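Local coordinates for protein Aac(6')-ib (Escherichia coli, PDB 1V0C) that probably transfers an acetyl group from acetyl-CoA to the 6'-amino group of aminoglycoside antibiotics such as kanamycin, conferring resistance to them, at residues Asp24-Arg29 / Gly132-Arg137; Tyr92-Val97 / Gly116-Leu121; Gly104-Glu109 / Lys151-Pro156. The protein carries 2 engineered substitutions. All blocks are in the same frame, centred on the assembly; numbering follows the deposited sequence.

Contact 1 of 3, residues Asp24-Arg29 / Gly132-Arg137. With ACO (acetyl coenzyme *a), chain B.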
loop_
_atom_site.group_PDB
_atom_site.type_symbol
_atom_site.label_atom_id
_atom_site.label_comp_id
_atom_site.label_asym_id
_atom_site.label_seq_id
_atom_site.Cartn_x
_atom_site.Cartn_y
_atom_site.Cartn_z
ATOM N N ASP A 24 -5.604 -15.730 -11.272
ATOM C CA ASP A 24 -4.316 -15.713 -12.034
ATOM C C ASP A 24 -3.331 -14.631 -11.526
ATOM O O ASP A 24 -3.040 -14.548 -10.326
ATOM C CB ASP A 24 -4.602 -15.562 -13.541
ATOM C CG ASP A 24 -3.377 -15.856 -14.419
ATOM O OD1 ASP A 24 -3.234 -15.169 -15.463
ATOM O OD2 ASP A 24 -2.561 -16.756 -14.072
ATOM N N SER A 25 -2.847 -13.799 -12.447
ATOM C CA SER A 25 -1.729 -12.893 -12.215
ATOM C C SER A 25 -2.184 -11.463 -11.872
ATOM O O SER A 25 -2.928 -10.841 -12.636
ATOM C CB SER A 25 -0.852 -12.902 -13.466
ATOM O OG SER A 25 0.346 -12.184 -13.283
ATOM N N VAL A 26 -1.741 -10.949 -10.724
ATOM C CA VAL A 26 -2.056 -9.574 -10.314
ATOM C C VAL A 26 -0.948 -8.621 -10.771
ATOM O O VAL A 26 0.203 -8.801 -10.416
ATOM C CB VAL A 26 -2.289 -9.451 -8.776
ATOM C CG1 VAL A 26 -2.456 -7.975 -8.354
ATOM C CG2 VAL A 26 -3.497 -10.259 -8.346
ATOM N N THR A 27 -1.309 -7.625 -11.580
ATOM C CA THR A 27 -0.364 -6.610 -12.036
ATOM C C THR A 27 -0.751 -5.213 -11.535
ATOM O O THR A 27 -1.876 -4.999 -11.044
ATOM C CB THR A 27 -0.242 -6.574 -13.584
ATOM O OG1 THR A 27 -1.526 -6.325 -14.162
ATOM C CG2 THR A 27 0.319 -7.908 -14.133
ATOM N N LEU A 28 0.191 -4.280 -11.651
ATOM C CA LEU A 28 -0.034 -2.910 -11.257
ATOM C C LEU A 28 0.155 -1.961 -12.427
ATOM O O LEU A 28 1.161 -2.060 -13.146
ATOM C CB LEU A 28 0.910 -2.516 -10.126
ATOM C CG LEU A 28 0.771 -3.323 -8.828
ATOM C CD1 LEU A 28 2.077 -3.282 -8.086
ATOM C CD2 LEU A 28 -0.389 -2.830 -7.976
ATOM N N ARG A 29 -0.818 -1.062 -12.621
ATOM C CA ARG A 29 -0.669 0.104 -13.510
ATOM C C ARG A 29 -0.793 1.385 -12.696
ATOM O O ARG A 29 -1.420 1.388 -11.624
ATOM C CB ARG A 29 -1.742 0.111 -14.611
ATOM C CG ARG A 29 -3.192 0.099 -14.116
ATOM C CD ARG A 29 -4.127 0.395 -15.288
ATOM N NE ARG A 29 -5.543 0.428 -14.931
ATOM C CZ ARG A 29 -6.213 1.508 -14.532
ATOM N NH1 ARG A 29 -5.598 2.682 -14.368
ATOM N NH2 ARG A 29 -7.506 1.396 -14.265
ATOM N N GLY A 132 -4.750 -10.450 -2.031
ATOM C CA GLY A 132 -4.020 -9.373 -1.349
ATOM C C GLY A 132 -2.525 -9.648 -1.245
ATOM O O GLY A 132 -1.701 -8.744 -1.470
ATOM N N THR A 133 -2.177 -10.899 -0.922
ATOM C CA THR A 133 -0.775 -11.330 -0.876
ATOM C C THR A 133 -0.091 -11.179 -2.237
ATOM O O THR A 133 1.015 -10.639 -2.332
ATOM C CB THR A 133 -0.632 -12.793 -0.317
ATOM O OG1 THR A 133 -1.230 -12.845 0.982
ATOM C CG2 THR A 133 0.844 -13.215 -0.186
ATOM N N LYS A 134 -0.769 -11.635 -3.289
ATOM C CA LYS A 134 -0.301 -11.419 -4.662
ATOM C C LYS A 134 -0.123 -9.941 -5.007
ATOM O O LYS A 134 0.850 -9.587 -5.624
ATOM C CB LYS A 134 -1.256 -12.056 -5.668
ATOM C CG LYS A 134 -1.217 -13.568 -5.657
ATOM C CD LYS A 134 -2.180 -14.138 -6.674
ATOM C CE LYS A 134 -2.373 -15.637 -6.457
ATOM N NZ LYS A 134 -1.104 -16.332 -6.048
ATOM N N LEU A 135 -1.085 -9.093 -4.651
ATOM C CA LEU A 135 -0.968 -7.658 -4.888
ATOM C C LEU A 135 0.283 -7.120 -4.182
ATOM O O LEU A 135 1.070 -6.384 -4.770
ATOM C CB LEU A 135 -2.220 -6.925 -4.377
ATOM C CG LEU A 135 -2.455 -5.451 -4.737
ATOM C CD1 LEU A 135 -3.808 -4.981 -4.219
ATOM C CD2 LEU A 135 -1.389 -4.529 -4.228
ATOM N N VAL A 136 0.456 -7.475 -2.911
ATOM C CA VAL A 136 1.607 -6.994 -2.149
ATOM C C VAL A 136 2.940 -7.469 -2.758
ATOM O O VAL A 136 3.872 -6.687 -2.835
ATOM C CB VAL A 136 1.516 -7.338 -0.635
ATOM C CG1 VAL A 136 2.751 -6.829 0.115
ATOM C CG2 VAL A 136 0.245 -6.718 -0.016
ATOM N N ARG A 137 3.025 -8.741 -3.167
ATOM C CA ARG A 137 4.239 -9.304 -3.766
ATOM C C ARG A 137 4.586 -8.532 -5.040
ATOM O O ARG A 137 5.749 -8.226 -5.307
ATOM C CB ARG A 137 4.066 -10.810 -4.089
ATOM C CG ARG A 137 3.849 -11.725 -2.870
ATOM C CD ARG A 137 4.063 -13.211 -3.195
ATOM N NE ARG A 137 4.007 -14.054 -1.995
ATOM C CZ ARG A 137 3.253 -15.149 -1.859
ATOM N NH1 ARG A 137 2.461 -15.566 -2.847
ATOM N NH2 ARG A 137 3.274 -15.824 -0.718
HETATM N N1A ACO B . -8.752 -11.792 10.747
HETATM C C2A ACO B . -7.523 -12.306 10.817
HETATM N N3A ACO B . -7.000 -12.992 9.806
HETATM C C4A ACO B . -7.719 -13.183 8.682
HETATM C C5A ACO B . -9.008 -12.665 8.572
HETATM C C6A ACO B . -9.526 -11.948 9.644
HETATM N N6A ACO B . -10.760 -11.434 9.569
HETATM N N7A ACO B . -9.490 -13.001 7.375
HETATM C C8A ACO B . -8.541 -13.704 6.749
HETATM N N9A ACO B . -7.468 -13.817 7.548
HETATM C C1B ACO B . -6.208 -14.501 7.245
HETATM C C2B ACO B . -6.292 -15.276 5.932
HETATM O O2B ACO B . -6.708 -16.628 6.169
HETATM C C3B ACO B . -4.844 -15.210 5.481
HETATM O O3B ACO B . -4.041 -16.023 6.343
HETATM P P3B ACO B . -3.799 -17.587 6.020
HETATM O O7A ACO B . -2.434 -17.942 6.849
HETATM O O8A ACO B . -3.434 -17.642 4.435
HETATM O O9A ACO B . -4.964 -18.436 6.403
HETATM C C4B ACO B . -4.500 -13.744 5.773
HETATM O O4B ACO B . -5.241 -13.433 6.993
HETATM C C5B ACO B . -4.851 -12.740 4.657
HETATM O O5B ACO B . -4.183 -13.053 3.396
HETATM P P1A ACO B . -4.950 -12.717 1.993
HETATM O O1A ACO B . -3.949 -12.661 0.899
HETATM O O2A ACO B . -6.118 -13.612 1.818
HETATM O O3A ACO B . -5.500 -11.222 2.369
HETATM P P2A ACO B . -6.584 -10.494 1.463
HETATM O O4A ACO B . -6.650 -11.205 0.168
HETATM O O5A ACO B . -7.858 -10.317 2.225
HETATM O O6A ACO B . -5.881 -9.041 1.329
HETATM C CBP ACO B . -6.063 -6.752 2.280
HETATM C CCP ACO B . -5.494 -8.186 2.458
HETATM C CDP ACO B . -5.717 -5.947 3.567
HETATM C CEP ACO B . -5.393 -6.079 1.066
HETATM C CAP ACO B . -7.598 -6.871 2.035
HETATM O OAP ACO B . -8.184 -7.790 2.974
HETATM C C9P ACO B . -8.333 -5.507 2.044
HETATM O O9P ACO B . -8.375 -4.844 1.010
HETATM N N8P ACO B . -8.916 -5.142 3.208
HETATM C C7P ACO B . -9.658 -3.878 3.420
HETATM C C6P ACO B . -8.695 -2.670 3.373
HETATM C C5P ACO B . -7.485 -2.765 4.347
HETATM O O5P ACO B . -7.566 -3.426 5.390
HETATM N N4P ACO B . -6.410 -2.076 3.914
HETATM C C3P ACO B . -5.178 -1.835 4.418
HETATM C C2P ACO B . -4.467 -2.260 5.557
HETATM S S1P ACO B . -3.376 -0.968 6.368
HETATM C C ACO B . -2.152 -0.587 5.200
HETATM O O ACO B . -2.432 -0.618 3.981
HETATM C CH3 ACO B . -0.761 -0.242 5.748
#
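The pyrophosphate-binding helix of the GNAT fold, 131-144, lies here against the edge strand 26-30, where Val26 meets Lys134 and Leu135. The two short axes approach to 7.7 Å at -49°, and the join is apolar. Val26 does most of the work and splits its two methyls between neighbouring helix residues. With CG1 anti to its own nitrogen (chi1 173°), that methyl faces the helix backbone and lies 3.8 Å from Leu135 CA, while CG2 rests 3.9 Å from Lys134 CB. Beyond CB the lysine runs straight past the backbone of Asp24, bringing CD to 3.8 Å from Asp24 O, and bends only at its last torsion, which carries its amino end away. Two residues along the strand from Val26, Leu28 CD2 reaches Leu135 CD2 at 4.2 Å. Leu135 thereby plugs into the sheet, since it also packs on Ala83, Gln119 and Leu121, the last two belonging to the acetyl-CoA site.

What the helix offers on its far side is its N-terminal turn, following the glycines Gly128 and Gly130 of the phosphate loop. Gly132 N donates to O4A of the cofactor at 3.0 Å, while the adjoining phosphate is taken by Thr133. Backbone amides at this end of a helix would be expected to favour the negative pyrophosphate. The threonine hydroxyl sits beside its own backbone N, which lets both donors converge on one oxygen: Thr133 N meets ACO O1A at 3.1 Å, and Thr133 OG1 meets the same O1A at 2.7 Å.

Contact 2 of 3, residues Tyr92-Val97 / Gly116-Leu121. With KNC (kanamycin c), chain C.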
loop_
_atom_site.group_PDB
_atom_site.type_symbol
_atom_site.label_atom_id
_atom_site.label_comp_id
_atom_site.label_asym_id
_atom_site.label_seq_id
_atom_site.Cartn_x
_atom_site.Cartn_y
_atom_site.Cartn_z
ATOM N N TYR A 92 -6.791 -0.843 -5.136
ATOM C CA TYR A 92 -5.959 0.351 -5.146
ATOM C C TYR A 92 -4.733 0.083 -4.284
ATOM O O TYR A 92 -4.829 -0.587 -3.250
ATOM C CB TYR A 92 -6.756 1.563 -4.608
ATOM C CG TYR A 92 -5.906 2.810 -4.314
ATOM C CD1 TYR A 92 -5.613 3.733 -5.331
ATOM C CD2 TYR A 92 -5.412 3.060 -3.036
ATOM C CE1 TYR A 92 -4.843 4.865 -5.080
ATOM C CE2 TYR A 92 -4.641 4.193 -2.774
ATOM C CZ TYR A 92 -4.351 5.087 -3.819
ATOM O OH TYR A 92 -3.597 6.211 -3.595
ATOM N N ALA A 93 -3.576 0.569 -4.732
ATOM C CA ALA A 93 -2.379 0.584 -3.910
ATOM C C ALA A 93 -1.678 1.918 -4.066
ATOM O O ALA A 93 -1.899 2.649 -5.036
ATOM C CB ALA A 93 -1.429 -0.587 -4.272
ATOM N N GLN A 94 -0.830 2.232 -3.100
ATOM C CA GLN A 94 0.066 3.362 -3.194
ATOM C C GLN A 94 1.433 3.006 -2.609
ATOM O O GLN A 94 1.541 2.159 -1.704
ATOM C CB GLN A 94 -0.509 4.608 -2.499
ATOM C CG GLN A 94 -0.985 4.367 -1.076
ATOM C CD GLN A 94 -1.536 5.607 -0.409
ATOM O OE1 GLN A 94 -2.258 6.391 -1.025
ATOM N NE2 GLN A 94 -1.227 5.771 0.878
ATOM N N SER A 95 2.473 3.654 -3.145
ATOM C CA SER A 95 3.794 3.626 -2.534
ATOM C C SER A 95 4.184 5.059 -2.239
ATOM O O SER A 95 3.680 5.981 -2.868
ATOM C CB SER A 95 4.813 2.927 -3.445
ATOM O OG SER A 95 4.985 3.665 -4.648
ATOM N N TYR A 96 5.047 5.266 -1.257
ATOM C CA TYR A 96 5.441 6.604 -0.908
ATOM C C TYR A 96 6.896 6.584 -0.425
ATOM O O TYR A 96 7.369 5.568 0.091
ATOM C CB TYR A 96 4.485 7.222 0.165
ATOM C CG TYR A 96 4.372 6.401 1.441
ATOM C CD1 TYR A 96 5.317 6.546 2.463
ATOM C CD2 TYR A 96 3.333 5.473 1.622
ATOM C CE1 TYR A 96 5.257 5.783 3.634
ATOM C CE2 TYR A 96 3.259 4.692 2.816
ATOM C CZ TYR A 96 4.238 4.859 3.809
ATOM O OH TYR A 96 4.224 4.127 4.992
ATOM N N VAL A 97 7.581 7.713 -0.578
ATOM C CA VAL A 97 8.897 7.903 0.031
ATOM C C VAL A 97 8.673 8.293 1.488
ATOM O O VAL A 97 8.089 9.331 1.773
ATOM C CB VAL A 97 9.729 8.964 -0.765
ATOM C CG1 VAL A 97 11.121 9.200 -0.147
ATOM C CG2 VAL A 97 9.828 8.535 -2.215
ATOM N N GLY A 116 7.183 3.103 1.669
ATOM C CA GLY A 116 6.053 2.473 2.336
ATOM C C GLY A 116 4.955 2.137 1.341
ATOM O O GLY A 116 4.919 2.698 0.246
ATOM N N ILE A 117 4.098 1.187 1.720
ATOM C CA ILE A 117 2.934 0.778 0.922
ATOM C C ILE A 117 1.635 0.713 1.743
ATOM O O ILE A 117 1.646 0.451 2.978
ATOM C CB ILE A 117 3.160 -0.571 0.200
ATOM C CG1 ILE A 117 3.403 -1.701 1.215
ATOM C CG2 ILE A 117 4.339 -0.461 -0.798
ATOM C CD1 ILE A 117 3.369 -3.100 0.586
ATOM N N ASP A 118 0.533 0.987 1.043
ATOM C CA ASP A 118 -0.840 0.802 1.518
ATOM C C ASP A 118 -1.640 0.228 0.356
ATOM O O ASP A 118 -1.345 0.516 -0.796
ATOM C CB ASP A 118 -1.482 2.141 1.905
ATOM C CG ASP A 118 -0.670 2.913 2.904
ATOM O OD1 ASP A 118 -0.715 2.545 4.091
ATOM O OD2 ASP A 118 -0.015 3.914 2.512
ATOM N N GLN A 119 -2.642 -0.593 0.637
ATOM C CA GLN A 119 -3.440 -1.147 -0.440
ATOM C C GLN A 119 -4.804 -1.629 0.047
ATOM O O GLN A 119 -5.019 -1.776 1.248
ATOM C CB GLN A 119 -2.686 -2.247 -1.217
ATOM C CG GLN A 119 -2.505 -3.579 -0.483
ATOM C CD GLN A 119 -1.732 -3.425 0.819
ATOM O OE1 GLN A 119 -0.597 -2.884 0.848
ATOM N NE2 GLN A 119 -2.332 -3.910 1.912
ATOM N N LEU A 120 -5.711 -1.853 -0.894
ATOM C CA LEU A 120 -7.031 -2.380 -0.590
ATOM C C LEU A 120 -7.510 -3.213 -1.784
ATOM O O LEU A 120 -7.096 -2.976 -2.919
ATOM C CB LEU A 120 -8.020 -1.229 -0.307
ATOM C CG LEU A 120 -8.339 -0.210 -1.427
ATOM C CD1 LEU A 120 -9.598 -0.601 -2.246
ATOM C CD2 LEU A 120 -8.473 1.212 -0.891
ATOM N N LEU A 121 -8.376 -4.179 -1.513
ATOM C CA LEU A 121 -9.095 -4.894 -2.546
ATOM C C LEU A 121 -10.528 -4.328 -2.675
ATOM O O LEU A 121 -11.230 -4.118 -1.676
ATOM C CB LEU A 121 -9.088 -6.402 -2.253
ATOM C CG LEU A 121 -7.731 -7.132 -2.366
ATOM C CD1 LEU A 121 -7.814 -8.588 -1.835
ATOM C CD2 LEU A 121 -7.234 -7.111 -3.822
HETATM C C2 KNC C . -4.973 5.848 4.301
HETATM C C3 KNC C . -5.580 5.356 5.648
HETATM C C4 KNC C . -5.554 3.825 5.709
HETATM C C5 KNC C . -4.122 3.376 5.448
HETATM C C6 KNC C . -4.246 1.960 5.172
HETATM C C7 KNC C . 1.330 7.223 5.396
HETATM C C8 KNC C . 0.501 7.715 4.197
HETATM C C9 KNC C . -1.000 7.402 4.383
HETATM C C10 KNC C . -1.267 5.919 4.764
HETATM C C11 KNC C . -0.367 5.404 5.952
HETATM C C12 KNC C . 1.123 5.705 5.650
HETATM C C13 KNC C . 0.710 9.807 2.942
HETATM C C14 KNC C . 1.675 11.013 2.989
HETATM C C15 KNC C . 1.138 12.108 3.928
HETATM C C16 KNC C . -0.292 12.531 3.536
HETATM C C17 KNC C . -1.230 11.306 3.459
HETATM C C18 KNC C . -2.692 11.747 3.102
HETATM N N2 KNC C . -0.629 3.961 6.263
HETATM N N3 KNC C . 2.764 7.642 5.241
HETATM N N4 KNC C . 2.004 13.290 3.928
HETATM C C1 KNC C . -3.533 5.295 4.076
HETATM O O5 KNC C . -3.531 3.887 4.217
HETATM O O7 KNC C . -6.908 5.864 5.912
HETATM O O8 KNC C . -5.951 3.332 7.001
HETATM O O9 KNC C . -2.642 5.827 5.075
HETATM O O1 KNC C . -2.916 1.447 5.173
HETATM O O10 KNC C . -1.737 7.737 3.187
HETATM O O11 KNC C . 0.686 9.122 4.239
HETATM O O12 KNC C . -0.645 10.262 2.554
HETATM O O13 KNC C . 2.967 10.587 3.415
HETATM O O14 KNC C . -0.764 13.460 4.523
HETATM O O15 KNC C . -3.187 11.024 1.955
HETATM N N6 KNC C . -4.887 7.302 4.292
HETATM O O HOH W 1 2.694 2.226 5.061
#
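Gln94 and Asp118 project from the same side of two central antiparallel strands of the GNAT sheet, and both grip kanamycin. Asp118 OD1 takes two donors from the ligand: amine N2 at 2.6 Å and hydroxyl O1, on the 6' carbon, at 2.7 Å. Gln94 NE2 gives one N-H to KNC O10 (3.1 Å). It gives another to Asp118 OD2 at 2.8 Å, a fairly straight bond (162°) that lies in the amide plane but descends on the carboxylate from 41° above its plane. With chi1 at 51° and an extended chain beyond, the glutamine crosses over to its partner. The bond from Tyr92 OH to a lone pair of Gln94 OE1, in the carbonyl plane at 2.9 Å, fixes the rotation of the amide.

Tyr96 lies further along. Its ring is sandwiched between KNC N3 over one face and Gly116 CA over the other, the latter a CH-pi contact 3.6 Å from the centroid, and its hydroxyl is bonded to Gln153.

Beneath these groups the strands supply the frame: Tyr92-Leu120, Gln94-Asp118 and Tyr96-Gly116 are hydrogen-bonded pairs. Ala93, Ser95, Ile117 and Gln119 face the other way, with Ala93 and Ile117 packing on helix 131-144. Asp118 is thus an acceptor at both oxygens: OD1 takes the amine and the 6' hydroxyl, OD2 an amide that Tyr92 orients and that also donates to the antibiotic.

Contact 3 of 3, residues Gly104-Glu109 / Lys151-Pro156. Engineered in segment 104-109: Trp105 (natural residue Arg). With KNC (kanamycin c), chain C.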
loop_
_atom_site.group_PDB
_atom_site.type_symbol
_atom_site.label_atom_id
_atom_site.label_comp_id
_atom_site.label_asym_id
_atom_site.label_seq_id
_atom_site.Cartn_x
_atom_site.Cartn_y
_atom_site.Cartn_z
ATOM N N GLY A 104 3.853 15.015 10.405
ATOM C CA GLY A 104 4.105 14.098 11.539
ATOM C C GLY A 104 4.466 12.667 11.144
ATOM O O GLY A 104 4.763 11.818 12.010
ATOM N N TRP A 105 4.456 12.400 9.836
ATOM C CA TRP A 105 4.760 11.068 9.289
ATOM C C TRP A 105 6.259 10.751 9.166
ATOM O O TRP A 105 7.025 11.521 8.568
ATOM C CB TRP A 105 4.093 10.909 7.932
ATOM C CG TRP A 105 2.619 10.786 8.011
ATOM C CD1 TRP A 105 1.694 11.768 7.763
ATOM C CD2 TRP A 105 1.878 9.612 8.355
ATOM N NE1 TRP A 105 0.423 11.270 7.938
ATOM C CE2 TRP A 105 0.506 9.950 8.292
ATOM C CE3 TRP A 105 2.240 8.307 8.719
ATOM C CZ2 TRP A 105 -0.509 9.027 8.584
ATOM C CZ3 TRP A 105 1.246 7.394 8.995
ATOM C CH2 TRP A 105 -0.118 7.758 8.936
ATOM N N TRP A 106 6.667 9.622 9.747
ATOM C CA TRP A 106 8.033 9.046 9.558
ATOM C C TRP A 106 9.165 10.018 9.879
ATOM O O TRP A 106 10.178 10.062 9.191
ATOM C CB TRP A 106 8.181 8.406 8.147
ATOM C CG TRP A 106 6.960 7.621 7.850
ATOM C CD1 TRP A 106 6.035 7.864 6.864
ATOM C CD2 TRP A 106 6.443 6.530 8.624
ATOM N NE1 TRP A 106 4.985 6.976 6.964
ATOM C CE2 TRP A 106 5.204 6.146 8.035
ATOM C CE3 TRP A 106 6.904 5.833 9.761
ATOM C CZ2 TRP A 106 4.428 5.091 8.535
ATOM C CZ3 TRP A 106 6.127 4.786 10.257
ATOM C CH2 TRP A 106 4.901 4.430 9.642
ATOM N N GLU A 107 9.002 10.774 10.963
ATOM C CA GLU A 107 9.987 11.821 11.321
ATOM C C GLU A 107 11.369 11.328 11.746
ATOM O O GLU A 107 12.326 12.089 11.693
ATOM C CB GLU A 107 9.415 12.747 12.379
ATOM C CG GLU A 107 8.263 13.571 11.862
ATOM C CD GLU A 107 7.749 14.526 12.905
ATOM O OE1 GLU A 107 8.021 14.298 14.114
ATOM O OE2 GLU A 107 7.080 15.503 12.511
ATOM N N GLU A 108 11.474 10.066 12.156
ATOM C CA GLU A 108 12.772 9.491 12.510
ATOM C C GLU A 108 13.488 8.839 11.316
ATOM O O GLU A 108 14.606 8.353 11.460
ATOM C CB GLU A 108 12.612 8.445 13.618
ATOM C CG GLU A 108 11.971 8.957 14.917
ATOM C CD GLU A 108 11.607 7.811 15.879
ATOM O OE1 GLU A 108 10.676 8.015 16.710
ATOM O OE2 GLU A 108 12.233 6.704 15.800
ATOM N N GLU A 109 12.837 8.791 10.153
ATOM C CA GLU A 109 13.471 8.193 8.976
ATOM C C GLU A 109 14.678 9.038 8.541
ATOM O O GLU A 109 14.624 10.258 8.571
ATOM C CB GLU A 109 12.469 8.021 7.811
ATOM C CG GLU A 109 13.029 7.206 6.629
ATOM C CD GLU A 109 13.635 5.872 7.064
ATOM O OE1 GLU A 109 12.879 4.944 7.372
ATOM O OE2 GLU A 109 14.874 5.732 7.104
ATOM N N LYS A 151 14.449 -0.713 1.273
ATOM C CA LYS A 151 13.569 -1.381 2.247
ATOM C C LYS A 151 12.144 -0.897 2.063
ATOM O O LYS A 151 11.890 0.279 1.782
ATOM C CB LYS A 151 14.058 -1.094 3.677
ATOM C CG LYS A 151 13.202 -1.641 4.845
ATOM C CD LYS A 151 13.930 -1.387 6.191
ATOM C CE LYS A 151 13.630 0.018 6.723
ATOM N NZ LYS A 151 14.357 0.372 7.990
ATOM N N ILE A 152 11.209 -1.826 2.175
ATOM C CA ILE A 152 9.809 -1.455 2.096
ATOM C C ILE A 152 9.219 -1.551 3.501
ATOM O O ILE A 152 9.505 -2.487 4.240
ATOM C CB ILE A 152 9.048 -2.297 1.035
ATOM C CG1 ILE A 152 9.733 -2.127 -0.333
ATOM C CG2 ILE A 152 7.590 -1.846 0.928
ATOM C CD1 ILE A 152 9.413 -3.184 -1.325
ATOM N N GLN A 153 8.420 -0.557 3.866
ATOM C CA GLN A 153 7.757 -0.566 5.175
ATOM C C GLN A 153 6.258 -0.565 4.948
ATOM O O GLN A 153 5.781 -0.214 3.863
ATOM C CB GLN A 153 8.148 0.659 5.997
ATOM C CG GLN A 153 7.631 1.978 5.424
ATOM C CD GLN A 153 7.958 3.167 6.305
ATOM O OE1 GLN A 153 9.058 3.269 6.861
ATOM N NE2 GLN A 153 7.003 4.071 6.448
ATOM N N THR A 154 5.527 -1.002 5.967
ATOM C CA THR A 154 4.064 -0.824 6.002
ATOM C C THR A 154 3.617 -0.687 7.459
ATOM O O THR A 154 4.355 -1.042 8.374
ATOM C CB THR A 154 3.313 -1.925 5.203
ATOM O OG1 THR A 154 1.940 -1.556 5.061
ATOM C CG2 THR A 154 3.420 -3.301 5.864
ATOM N N ASP A 155 2.425 -0.135 7.677
ATOM C CA ASP A 155 2.030 0.244 9.035
ATOM C C ASP A 155 0.548 -0.040 9.306
ATOM O O ASP A 155 -0.168 0.876 9.623
ATOM C CB ASP A 155 2.294 1.737 9.259
ATOM C CG ASP A 155 1.477 2.615 8.343
ATOM O OD1 ASP A 155 1.119 2.175 7.221
ATOM O OD2 ASP A 155 1.189 3.757 8.738
ATOM N N PRO A 156 0.105 -1.304 9.179
ATOM C CA PRO A 156 -1.312 -1.640 9.412
ATOM C C PRO A 156 -1.656 -1.340 10.870
ATOM O O PRO A 156 -0.770 -1.365 11.721
ATOM C CB PRO A 156 -1.369 -3.152 9.156
ATOM C CG PRO A 156 0.049 -3.631 9.340
ATOM C CD PRO A 156 0.907 -2.503 8.870
HETATM C C2 KNC C . -4.973 5.848 4.301
HETATM C C3 KNC C . -5.580 5.356 5.648
HETATM C C4 KNC C . -5.554 3.825 5.709
HETATM C C5 KNC C . -4.122 3.376 5.448
HETATM C C6 KNC C . -4.246 1.960 5.172
HETATM C C7 KNC C . 1.330 7.223 5.396
HETATM C C8 KNC C . 0.501 7.715 4.197
HETATM C C9 KNC C . -1.000 7.402 4.383
HETATM C C10 KNC C . -1.267 5.919 4.764
HETATM C C11 KNC C . -0.367 5.404 5.952
HETATM C C12 KNC C . 1.123 5.705 5.650
HETATM C C13 KNC C . 0.710 9.807 2.942
HETATM C C14 KNC C . 1.675 11.013 2.989
HETATM C C15 KNC C . 1.138 12.108 3.928
HETATM C C16 KNC C . -0.292 12.531 3.536
HETATM C C17 KNC C . -1.230 11.306 3.459
HETATM C C18 KNC C . -2.692 11.747 3.102
HETATM N N2 KNC C . -0.629 3.961 6.263
HETATM N N3 KNC C . 2.764 7.642 5.241
HETATM N N4 KNC C . 2.004 13.290 3.928
HETATM C C1 KNC C . -3.533 5.295 4.076
HETATM O O5 KNC C . -3.531 3.887 4.217
HETATM O O7 KNC C . -6.908 5.864 5.912
HETATM O O8 KNC C . -5.951 3.332 7.001
HETATM O O9 KNC C . -2.642 5.827 5.075
HETATM O O1 KNC C . -2.916 1.447 5.173
HETATM O O10 KNC C . -1.737 7.737 3.187
HETATM O O11 KNC C . 0.686 9.122 4.239
HETATM O O12 KNC C . -0.645 10.262 2.554
HETATM O O13 KNC C . 2.967 10.587 3.415
HETATM O O14 KNC C . -0.764 13.460 4.523
HETATM O O15 KNC C . -3.187 11.024 1.955
HETATM N N6 KNC C . -4.887 7.302 4.292
HETATM O O HOH W 2 10.153 5.399 8.034
HETATM O O HOH W 3 12.972 2.595 8.640
#
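Trp106 offers one face of its indole to the amide of Gln153, whose NE2 sits 3.1 Å above the ring plane and over its centre. The amide stands steeply on the ring, the two planes 71° apart, and NE2 comes closest to Trp106 CE2 at 3.2 Å. An extended side chain carries the glutamine there from the strand, and both ends of its amide are engaged, OE1 by Tyr187 OH and NE2 by Tyr96.

The rim of the same indole meets Asp155 near the ring plane, with Trp106 CZ2 3.5 Å from Asp155 OD2. Asp155 in turn holds the antibiotic, accepting from KNC N2 at 2.7 Å on OD1 and only weakly on OD2. Trp105, an engineered residue in place of arginine, adds a second indole. One of its faces lies against the central ring of kanamycin, with KNC C7 3.5 Å above the plane, and its edge brings CZ3 close to the same Asp155 OD2. Amine N3 of the ligand is placed over the face of Trp105 and at the edge of Trp106.

Farther out the join turns wet. Glu109 OE1 accepts from two waters: one also donates to Gln153 OE1 at 2.7 Å, and the other accepts from Lys151 NZ at 2.7 Å, so glutamate and lysine are linked through solvent. Glu109 OE2 accepts from Asp111 N, just beyond the turn. That type I turn, Trp106 to Glu109, is closed by Glu109 N to Trp106 O and presents both residues to the strand.

This loop joins strands 88-97 and 114-121. It reaches over to strand 151-154, which runs between 114-121 and 183-191. Thr154, pointing away from the loop, packs on Tyr167 of helix 161-169, as does Pro156 just after the strand.

In the fold
Contact 2 is buried at the centre of the chain, between two central strands. Contact 3, where a loop comes onto a neighbouring strand, is also buried but farther out, and contact 1, toward the sheet's edge, is partly exposed. Contacts 1 and 2 meet where Leu135 CD2 packs on Ala93 CB, helix 131-144 being the next element of the chain after strand 114-121. Contacts 2 and 3 share kanamycin, and their strands 114-121 and 151-154 are neighbours in the sheet. The chemistry follows position: aliphatic packing with phosphate-binding amides behind it in contact 1, paired backbones and carboxylate-amide bonding in contact 2, and indole faces with bridging waters in contact 3.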